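Local coordinates for CRISPR-associated protein, Cse1 family (Acidimicrobium ferrooxidans, PDB 4H3T) that probably serves as the large Cse1 subunit of a type I-E CRISPR Cascade complex, which recognises invading DNA targets in bacterial immunity, at residues 49-53 with 379-383; 200-206 with 360-366. The protein carries 1 engineered substitution. All blocks are in the same frame, centred on the assembly; numbering follows the deposited sequence.

Overall arrangement
Coming from the N terminus, the chain reaches 49-53, the turn that leads into helix 52-68, and contact 1 closes a loop of 325 residues when strand 375-387 returns to it. Contact 2 falls within that loop: strand 202-206 leaves a short helix and meets strand 359-370 some 150 residues later. Strand 359-370 is followed directly by 375-387, so one three-stranded antiparallel sheet holds three of the four segments, with 359-370 in the middle. The two contacts lie about 9 Å apart, centre to centre, and backbone bonds between 360-366 and 379-383 join them. Contact 1 joins the start of helix 52-68 to the sheet; contact 2 holds two of its strands together near the molecule's middle.

Contact 1. Residues 49-53 with 379-383; sequences FPTLE and LAYDR
Pro-50 sets the CB-CG side of its ring over one face of Tyr-381, the two side chains running about perpendicular. Pro-50 CB makes a CH-pi contact 4.0 Å from the centroid of the Tyr-381 ring, displaced toward the CG end, while Pro-50 CG leans over Tyr-381 CD2 at 3.9 Å. The same CG also meets Leu-379, whose forked end fills the hollow between Phe-49, Pro-50 and Thr-51. Leu-379 CD2 touches Pro-50 CG at 4.1 Å and Phe-49 CZ at 4.3 Å. Its second methyl, CD1, turns to Thr-51 CG2, 4.1 Å away. With CG opposite the backbone nitrogen (chi1 -172°), the leucine carries both methyls up into that hollow.

These bumps belong to a type I beta turn, Phe-49 to Leu-52, that leads into helix 52-68 and sits over strand 375-387, an outer strand of a three-stranded antiparallel sheet. Leu-379, Tyr-381 and Arg-383 are alternate residues of the strand and supply its side of the contact.

Beyond the tyrosine, Glu-53 and Arg-383 approach head-on and form a two-pronged salt bridge: Arg-383 NH1 donates to Glu-53 OE2 at 2.9 Å and NH2 to OE1 at 3.1 Å, both nearly straight. The oxygens lie in the guanidinium plane, yet the two flat groups are twisted 29° apart, so each N-H comes to the syn side of its oxygen from out of the carboxylate plane. A bend at chi3 (92°) brings the guanidinium round to the acid in this conformer, one of two modelled. NH2 also makes a weak bond to Tyr-381 OH. Thr-51 OG1 is taken by Glu-166, on helix 157-170, and Asp-382 forms a salt bridge with Arg-468 of helix 445-473.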
ATOM      1  N   PHE A  49      -3.328 -12.317   1.574  1.00 47.68           N
ATOM      2  CA  PHE A  49      -1.957 -11.829   1.436  1.00 44.87           C
ATOM      3  C   PHE A  49      -2.023 -10.380   1.019  1.00 45.38           C
ATOM      4  O   PHE A  49      -2.865 -10.046   0.209  1.00 42.51           O
ATOM      5  CB  PHE A  49      -1.208 -12.744   0.432  1.00 46.72           C
ATOM      6  CG  PHE A  49       0.275 -12.454   0.436  1.00 50.37           C
ATOM      7  CD1 PHE A  49       1.096 -12.981   1.428  1.00 55.88           C
ATOM      8  CD2 PHE A  49       0.813 -11.501  -0.423  1.00 48.41           C
ATOM      9  CE1 PHE A  49       2.450 -12.669   1.470  1.00 57.74           C
ATOM     10  CE2 PHE A  49       2.142 -11.139  -0.340  1.00 52.41           C
ATOM     11  CZ  PHE A  49       2.969 -11.743   0.587  1.00 54.99           C
ATOM     12  N   PRO A  50      -1.184  -9.506   1.598  1.00 45.61           N
ATOM     13  CA  PRO A  50      -1.375  -8.058   1.421  1.00 46.12           C
ATOM     14  C   PRO A  50      -1.301  -7.492   0.025  1.00 47.76           C
ATOM     15  O   PRO A  50      -2.033  -6.590  -0.262  1.00 49.05           O
ATOM     16  CB  PRO A  50      -0.272  -7.441   2.268  1.00 49.84           C
ATOM     17  CG  PRO A  50       0.156  -8.505   3.197  1.00 53.91           C
ATOM     18  CD  PRO A  50      -0.140  -9.801   2.605  1.00 48.28           C
ATOM     19  N   THR A  51      -0.520  -8.067  -0.849  1.00 40.59           N
ATOM     20  CA  THR A  51      -0.371  -7.534  -2.196  1.00 39.27           C
ATOM     21  C   THR A  51      -1.618  -7.790  -3.028  1.00 41.03           C
ATOM     22  O   THR A  51      -1.861  -7.136  -4.025  1.00 40.36           O
ATOM     23  CB  THR A  51       0.838  -8.125  -2.886  1.00 42.49           C
ATOM     24  OG1 THR A  51       0.743  -9.513  -2.861  1.00 39.64           O
ATOM     25  CG2 THR A  51       2.105  -7.722  -2.258  1.00 40.11           C
ATOM     26  N   LEU A  52      -2.409  -8.747  -2.632  1.00 40.22           N
ATOM     27  CA  LEU A  52      -3.607  -9.023  -3.399  1.00 37.93           C
ATOM     28  C   LEU A  52      -4.637  -7.847  -3.372  1.00 42.10           C
ATOM     29  O   LEU A  52      -5.412  -7.684  -4.312  1.00 43.64           O
ATOM     30  CB  LEU A  52      -4.281 -10.289  -2.874  1.00 37.92           C
ATOM     31  CG  LEU A  52      -3.522 -11.639  -3.098  1.00 42.49           C
ATOM     32  CD1 LEU A  52      -4.279 -12.808  -2.387  1.00 44.92           C
ATOM     33  CD2 LEU A  52      -3.504 -11.981  -4.548  1.00 42.52           C
ATOM     34  N   GLU A  53      -4.759  -7.153  -2.261  1.00 39.71           N
ATOM     35  CA  GLU A  53      -5.826  -6.165  -2.138  1.00 40.03           C
ATOM     36  C   GLU A  53      -5.639  -4.977  -3.085  1.00 40.67           C
ATOM     37  O   GLU A  53      -6.565  -4.723  -3.829  1.00 40.32           O
ATOM     38  CB  GLU A  53      -6.025  -5.749  -0.684  1.00 41.29           C
ATOM     39  CG  GLU A  53      -7.266  -4.888  -0.553  1.00 40.82           C
ATOM     40  CD  GLU A  53      -7.708  -4.669   0.875  1.00 52.59           C
ATOM     41  OE1 GLU A  53      -7.176  -5.372   1.755  1.00 50.43           O
ATOM     42  OE2 GLU A  53      -8.601  -3.822   1.118  1.00 53.49           O
ATOM     43  N   LEU A 379       7.939  -5.668   3.199  1.00 52.07           N
ATOM     44  CA  LEU A 379       6.650  -5.250   2.697  1.00 54.33           C
ATOM     45  C   LEU A 379       5.983  -4.413   3.776  1.00 62.11           C
ATOM     46  O   LEU A 379       5.936  -4.871   4.917  1.00 64.72           O
ATOM     47  CB  LEU A 379       5.827  -6.502   2.369  1.00 55.78           C
ATOM     48  CG  LEU A 379       4.487  -6.329   1.650  1.00 63.11           C
ATOM     49  CD1 LEU A 379       4.694  -5.813   0.232  1.00 64.42           C
ATOM     50  CD2 LEU A 379       3.785  -7.669   1.590  1.00 67.42           C
ATOM     51  N   ALA A 380       5.646  -3.155   3.478  1.00 54.56           N
ATOM     52  CA  ALA A 380       4.874  -2.293   4.388  1.00 54.90           C
ATOM     53  C   ALA A 380       3.396  -2.458   3.985  1.00 52.63           C
ATOM     54  O   ALA A 380       3.044  -2.442   2.783  1.00 47.34           O
ATOM     55  CB  ALA A 380       5.318  -0.831   4.263  1.00 57.53           C
ATOM     56  N   TYR A 381       2.544  -2.664   4.957  1.00 50.27           N
ATOM     57  CA  TYR A 381       1.117  -2.912   4.720  1.00 51.35           C
ATOM     58  C   TYR A 381       0.367  -2.389   5.955  1.00 51.30           C
ATOM     59  O   TYR A 381       0.779  -2.700   7.053  1.00 48.69           O
ATOM     60  CB  TYR A 381       0.909  -4.397   4.481  1.00 57.63           C
ATOM     61  CG  TYR A 381      -0.486  -4.840   4.827  1.00 70.31           C
ATOM     62  CD1 TYR A 381      -1.588  -4.321   4.154  1.00 75.08           C
ATOM     63  CD2 TYR A 381      -0.717  -5.753   5.853  1.00 75.21           C
ATOM     64  CE1 TYR A 381      -2.889  -4.628   4.547  1.00 81.09           C
ATOM     65  CE2 TYR A 381      -2.020  -6.111   6.222  1.00 78.79           C
ATOM     66  CZ  TYR A 381      -3.106  -5.525   5.575  1.00 94.96           C
ATOM     67  OH  TYR A 381      -4.416  -5.808   5.901  1.00104.75           O
ATOM     68  N   ASP A 382      -0.604  -1.484   5.796  1.00 42.19           N
ATOM     69  CA  ASP A 382      -1.283  -0.909   6.970  1.00 40.42           C
ATOM     70  C   ASP A 382      -2.514  -0.201   6.577  1.00 41.99           C
ATOM     71  O   ASP A 382      -2.731   0.043   5.393  1.00 41.05           O
ATOM     72  CB  ASP A 382      -0.318   0.076   7.697  1.00 45.79           C
ATOM     73  CG  ASP A 382      -0.435   0.176   9.236  1.00 64.44           C
ATOM     74  OD1 ASP A 382      -1.547  -0.124   9.789  1.00 57.22           O
ATOM     75  OD2 ASP A 382       0.602   0.518   9.900  1.00 76.57           O
ATOM     76  N   ARG A 383      -3.314   0.095   7.589  0.53 42.22           N
ATOM     77  CA  ARG A 383      -4.557   0.790   7.529  0.53 43.05           C
ATOM     78  C   ARG A 383      -4.558   1.879   8.591  0.53 44.28           C
ATOM     79  O   ARG A 383      -4.119   1.633   9.724  0.53 42.44           O
ATOM     80  CB  ARG A 383      -5.700  -0.216   7.750  0.53 45.94           C
ATOM     81  CG  ARG A 383      -5.475  -1.505   6.967  0.53 53.53           C
ATOM     82  CD  ARG A 383      -6.689  -2.410   6.924  0.53 53.16           C
ATOM     83  NE  ARG A 383      -7.498  -2.130   5.755  0.53 64.45           N
ATOM     84  CZ  ARG A 383      -7.524  -2.825   4.622  0.53 67.72           C
ATOM     85  NH1 ARG A 383      -8.322  -2.451   3.636  0.53 64.95           N
ATOM     86  NH2 ARG A 383      -6.766  -3.914   4.474  0.53 57.28           N
TER

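Contact 2. Residues 200-206 with 360-366; sequences IGFVAPV and VSLLVTS
Leu-363 N donates to Ala-204 O at 2.8 Å, close to straight, and Leu-362 CA adds a weaker CA-H...O contact, 3.5 Å from Ala-204 O. Leu-363 O repays this by accepting Ala-204 N at 3.1 Å, with the CA-H of Val-203 pressed against it. Matching pairs of backbone bonds link Phe-202 with Thr-365 and Val-206 with Ser-361, so three hydrogen-bonded pairs alternate with two non-hydrogen-bonded ones in a regular antiparallel sheet, the strand directions 150° apart. Pro-205, which has no N-H to give, falls in one of the latter, opposite Leu-362, and costs this pairing no bond.

On the face that carries Phe-202, chi1 of 173° swings the ring away from its own nitrogen and over toward Leu-363, whose CD2 comes in at the rim of the ring, 4.0 Å from Phe-202 CE2. Thr-365 OG1 stands 3.3 Å from Phe-202 CB and is hydrogen-bonded to a water that donates to Ile-200 O, linking strand 359-370 to the loop just before strand 202-206, where the chain leaves helix 196-199. Further along, Val-206 CG2 packs on Leu-363 CB. On the face of Val-203 and Leu-362 the contacts across the strands are between apolar groups: Val-203 and Val-364 run alongside each other in one direction, with their CG2 methyls 4.1 Å apart, and Leu-362, with chi1 of -62° and its chain extended, reaches Pro-205 CB with CD2, also at 4.1 Å.

Helix 52-68 lies against the Phe-202 face, with Pro-54 touching Phe-202 and Thr-365. Helix 210-217 packs on the far end, Leu-216 against Pro-205 and Val-360, Thr-213 against Val-206. Along its second edge strand 359-370 hydrogen-bonds to strand 375-387, so it is the middle strand and 202-206 an outer one.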
ATOM      1  N   ILE A 200       5.607   1.469  -6.875  1.00 40.87           N
ATOM      2  CA  ILE A 200       4.964   2.655  -6.273  1.00 41.30           C
ATOM      3  C   ILE A 200       4.632   2.423  -4.775  1.00 45.18           C
ATOM      4  O   ILE A 200       4.467   1.289  -4.309  1.00 42.91           O
ATOM      5  CB  ILE A 200       3.691   3.162  -7.012  1.00 41.95           C
ATOM      6  CG1 ILE A 200       2.547   2.123  -7.050  1.00 43.29           C
ATOM      7  CG2 ILE A 200       4.024   3.633  -8.419  1.00 44.72           C
ATOM      8  CD1 ILE A 200       1.194   2.677  -7.166  1.00 40.74           C
ATOM      9  N   GLY A 201       4.486   3.525  -4.081  1.00 42.47           N
ATOM     10  CA  GLY A 201       3.921   3.576  -2.739  1.00 43.38           C
ATOM     11  C   GLY A 201       2.415   3.712  -2.927  1.00 45.90           C
ATOM     12  O   GLY A 201       1.937   4.751  -3.359  1.00 46.50           O
ATOM     13  N   PHE A 202       1.636   2.648  -2.644  1.00 44.80           N
ATOM     14  CA  PHE A 202       0.169   2.652  -2.883  1.00 41.97           C
ATOM     15  C   PHE A 202      -0.597   3.170  -1.682  1.00 43.06           C
ATOM     16  O   PHE A 202      -0.267   2.831  -0.552  1.00 41.60           O
ATOM     17  CB  PHE A 202      -0.262   1.263  -3.219  1.00 41.90           C
ATOM     18  CG  PHE A 202      -1.759   1.033  -3.325  1.00 41.55           C
ATOM     19  CD1 PHE A 202      -2.428   1.201  -4.534  1.00 40.63           C
ATOM     20  CD2 PHE A 202      -2.511   0.727  -2.199  1.00 41.84           C
ATOM     21  CE1 PHE A 202      -3.818   1.033  -4.602  1.00 40.19           C
ATOM     22  CE2 PHE A 202      -3.861   0.510  -2.283  1.00 40.73           C
ATOM     23  CZ  PHE A 202      -4.515   0.684  -3.473  1.00 39.69           C
ATOM     24  N   VAL A 203      -1.567   4.039  -1.923  1.00 39.24           N
ATOM     25  CA  VAL A 203      -2.456   4.560  -0.907  1.00 37.93           C
ATOM     26  C   VAL A 203      -3.850   4.648  -1.519  1.00 41.61           C
ATOM     27  O   VAL A 203      -3.994   5.158  -2.612  1.00 41.45           O
ATOM     28  CB  VAL A 203      -2.009   5.894  -0.249  1.00 42.99           C
ATOM     29  CG1 VAL A 203      -1.852   7.033  -1.275  1.00 46.36           C
ATOM     30  CG2 VAL A 203      -3.012   6.309   0.841  1.00 42.96           C
ATOM     31  N   ALA A 204      -4.858   4.191  -0.810  1.00 38.35           N
ATOM     32  CA  ALA A 204      -6.243   4.264  -1.294  1.00 40.08           C
ATOM     33  C   ALA A 204      -7.200   4.325  -0.104  1.00 42.55           C
ATOM     34  O   ALA A 204      -6.992   3.677   0.931  1.00 39.83           O
ATOM     35  CB  ALA A 204      -6.584   3.080  -2.185  1.00 40.49           C
ATOM     36  N   PRO A 205      -8.243   5.147  -0.219  1.00 38.44           N
ATOM     37  CA  PRO A 205      -9.221   5.197   0.857  1.00 41.63           C
ATOM     38  C   PRO A 205     -10.174   4.003   0.809  1.00 44.40           C
ATOM     39  O   PRO A 205     -10.533   3.470  -0.254  1.00 44.51           O
ATOM     40  CB  PRO A 205      -9.984   6.500   0.570  1.00 43.77           C
ATOM     41  CG  PRO A 205      -9.983   6.543  -0.942  1.00 45.35           C
ATOM     42  CD  PRO A 205      -8.611   6.074  -1.319  1.00 40.76           C
ATOM     43  N   VAL A 206     -10.606   3.600   1.981  1.00 40.85           N
ATOM     44  CA  VAL A 206     -11.560   2.510   2.142  1.00 40.98           C
ATOM     45  C   VAL A 206     -12.703   3.018   3.004  1.00 43.96           C
ATOM     46  O   VAL A 206     -12.465   3.655   4.057  1.00 43.36           O
ATOM     47  CB  VAL A 206     -10.833   1.287   2.752  1.00 44.00           C
ATOM     48  CG1 VAL A 206     -11.820   0.157   3.040  1.00 44.53           C
ATOM     49  CG2 VAL A 206      -9.728   0.808   1.817  1.00 43.79           C
ATOM     50  N   VAL A 360     -12.169   8.096   6.591  1.00 44.39           N
ATOM     51  CA  VAL A 360     -11.837   7.019   5.629  1.00 43.09           C
ATOM     52  C   VAL A 360     -10.741   6.244   6.240  1.00 44.02           C
ATOM     53  O   VAL A 360      -9.925   6.795   6.993  1.00 44.05           O
ATOM     54  CB  VAL A 360     -11.473   7.480   4.209  1.00 45.98           C
ATOM     55  CG1 VAL A 360     -12.694   8.052   3.494  1.00 46.65           C
ATOM     56  CG2 VAL A 360     -10.305   8.460   4.212  1.00 46.60           C
ATOM     57  N   SER A 361     -10.645   4.991   5.861  1.00 40.09           N
ATOM     58  CA  SER A 361      -9.550   4.164   6.291  1.00 42.05           C
ATOM     59  C   SER A 361      -8.540   4.105   5.119  1.00 47.09           C
ATOM     60  O   SER A 361      -8.869   3.579   4.037  1.00 47.27           O
ATOM     61  CB  SER A 361     -10.103   2.799   6.659  1.00 44.24           C
ATOM     62  OG  SER A 361      -9.034   1.899   6.865  1.00 48.95           O
ATOM     63  N   LEU A 362      -7.324   4.626   5.327  1.00 39.13           N
ATOM     64  CA  LEU A 362      -6.346   4.670   4.261  1.00 39.46           C
ATOM     65  C   LEU A 362      -5.550   3.396   4.256  1.00 43.84           C
ATOM     66  O   LEU A 362      -4.897   3.096   5.231  1.00 45.48           O
ATOM     67  CB  LEU A 362      -5.401   5.875   4.428  1.00 39.35           C
ATOM     68  CG  LEU A 362      -6.032   7.230   4.368  1.00 42.44           C
ATOM     69  CD1 LEU A 362      -4.989   8.269   4.515  1.00 43.88           C
ATOM     70  CD2 LEU A 362      -6.860   7.432   3.034  1.00 42.60           C
ATOM     71  N   LEU A 363      -5.607   2.659   3.166  1.00 39.26           N
ATOM     72  CA  LEU A 363      -4.836   1.437   2.978  1.00 37.60           C
ATOM     73  C   LEU A 363      -3.530   1.849   2.377  1.00 39.85           C
ATOM     74  O   LEU A 363      -3.539   2.467   1.335  1.00 39.82           O
ATOM     75  CB  LEU A 363      -5.582   0.486   2.047  1.00 38.61           C
ATOM     76  CG  LEU A 363      -4.829  -0.780   1.544  1.00 43.67           C
ATOM     77  CD1 LEU A 363      -4.328  -1.650   2.682  1.00 46.13           C
ATOM     78  CD2 LEU A 363      -5.714  -1.560   0.648  1.00 48.33           C
ATOM     79  N   VAL A 364      -2.408   1.500   2.988  1.00 39.65           N
ATOM     80  CA  VAL A 364      -1.092   1.818   2.450  1.00 40.50           C
ATOM     81  C   VAL A 364      -0.301   0.569   2.228  1.00 42.04           C
ATOM     82  O   VAL A 364      -0.168  -0.245   3.164  1.00 40.45           O
ATOM     83  CB  VAL A 364      -0.431   2.738   3.550  1.00 48.25           C
ATOM     84  CG1 VAL A 364       1.011   3.034   3.300  1.00 51.41           C
ATOM     85  CG2 VAL A 364      -1.209   4.040   3.722  1.00 47.23           C
ATOM     86  N   THR A 365       0.348   0.448   1.091  1.00 39.40           N
ATOM     87  CA  THR A 365       1.336  -0.610   0.862  1.00 39.11           C
ATOM     88  C   THR A 365       2.629  -0.105   0.177  1.00 43.72           C
ATOM     89  O   THR A 365       2.590   0.841  -0.606  1.00 45.06           O
ATOM     90  CB  THR A 365       0.782  -1.789   0.003  1.00 50.62           C
ATOM     91  OG1 THR A 365       0.681  -1.333  -1.371  1.00 55.31           O
ATOM     92  CG2 THR A 365      -0.566  -2.314   0.546  1.00 48.83           C
ATOM     93  N   SER A 366       3.781  -0.729   0.505  1.00 43.21           N
ATOM     94  CA  SER A 366       5.046  -0.495  -0.238  1.00 45.04           C
ATOM     95  C   SER A 366       5.899  -1.701  -0.115  1.00 47.96           C
ATOM     96  O   SER A 366       5.675  -2.515   0.765  1.00 45.43           O
ATOM     97  CB  SER A 366       5.790   0.763   0.237  1.00 49.00           C
ATOM     98  OG  SER A 366       6.365   0.523   1.496  1.00 53.50           O
TER
HETATM   99  O   HOH W   1       2.830  -0.878  -3.255  1.00 45.34           O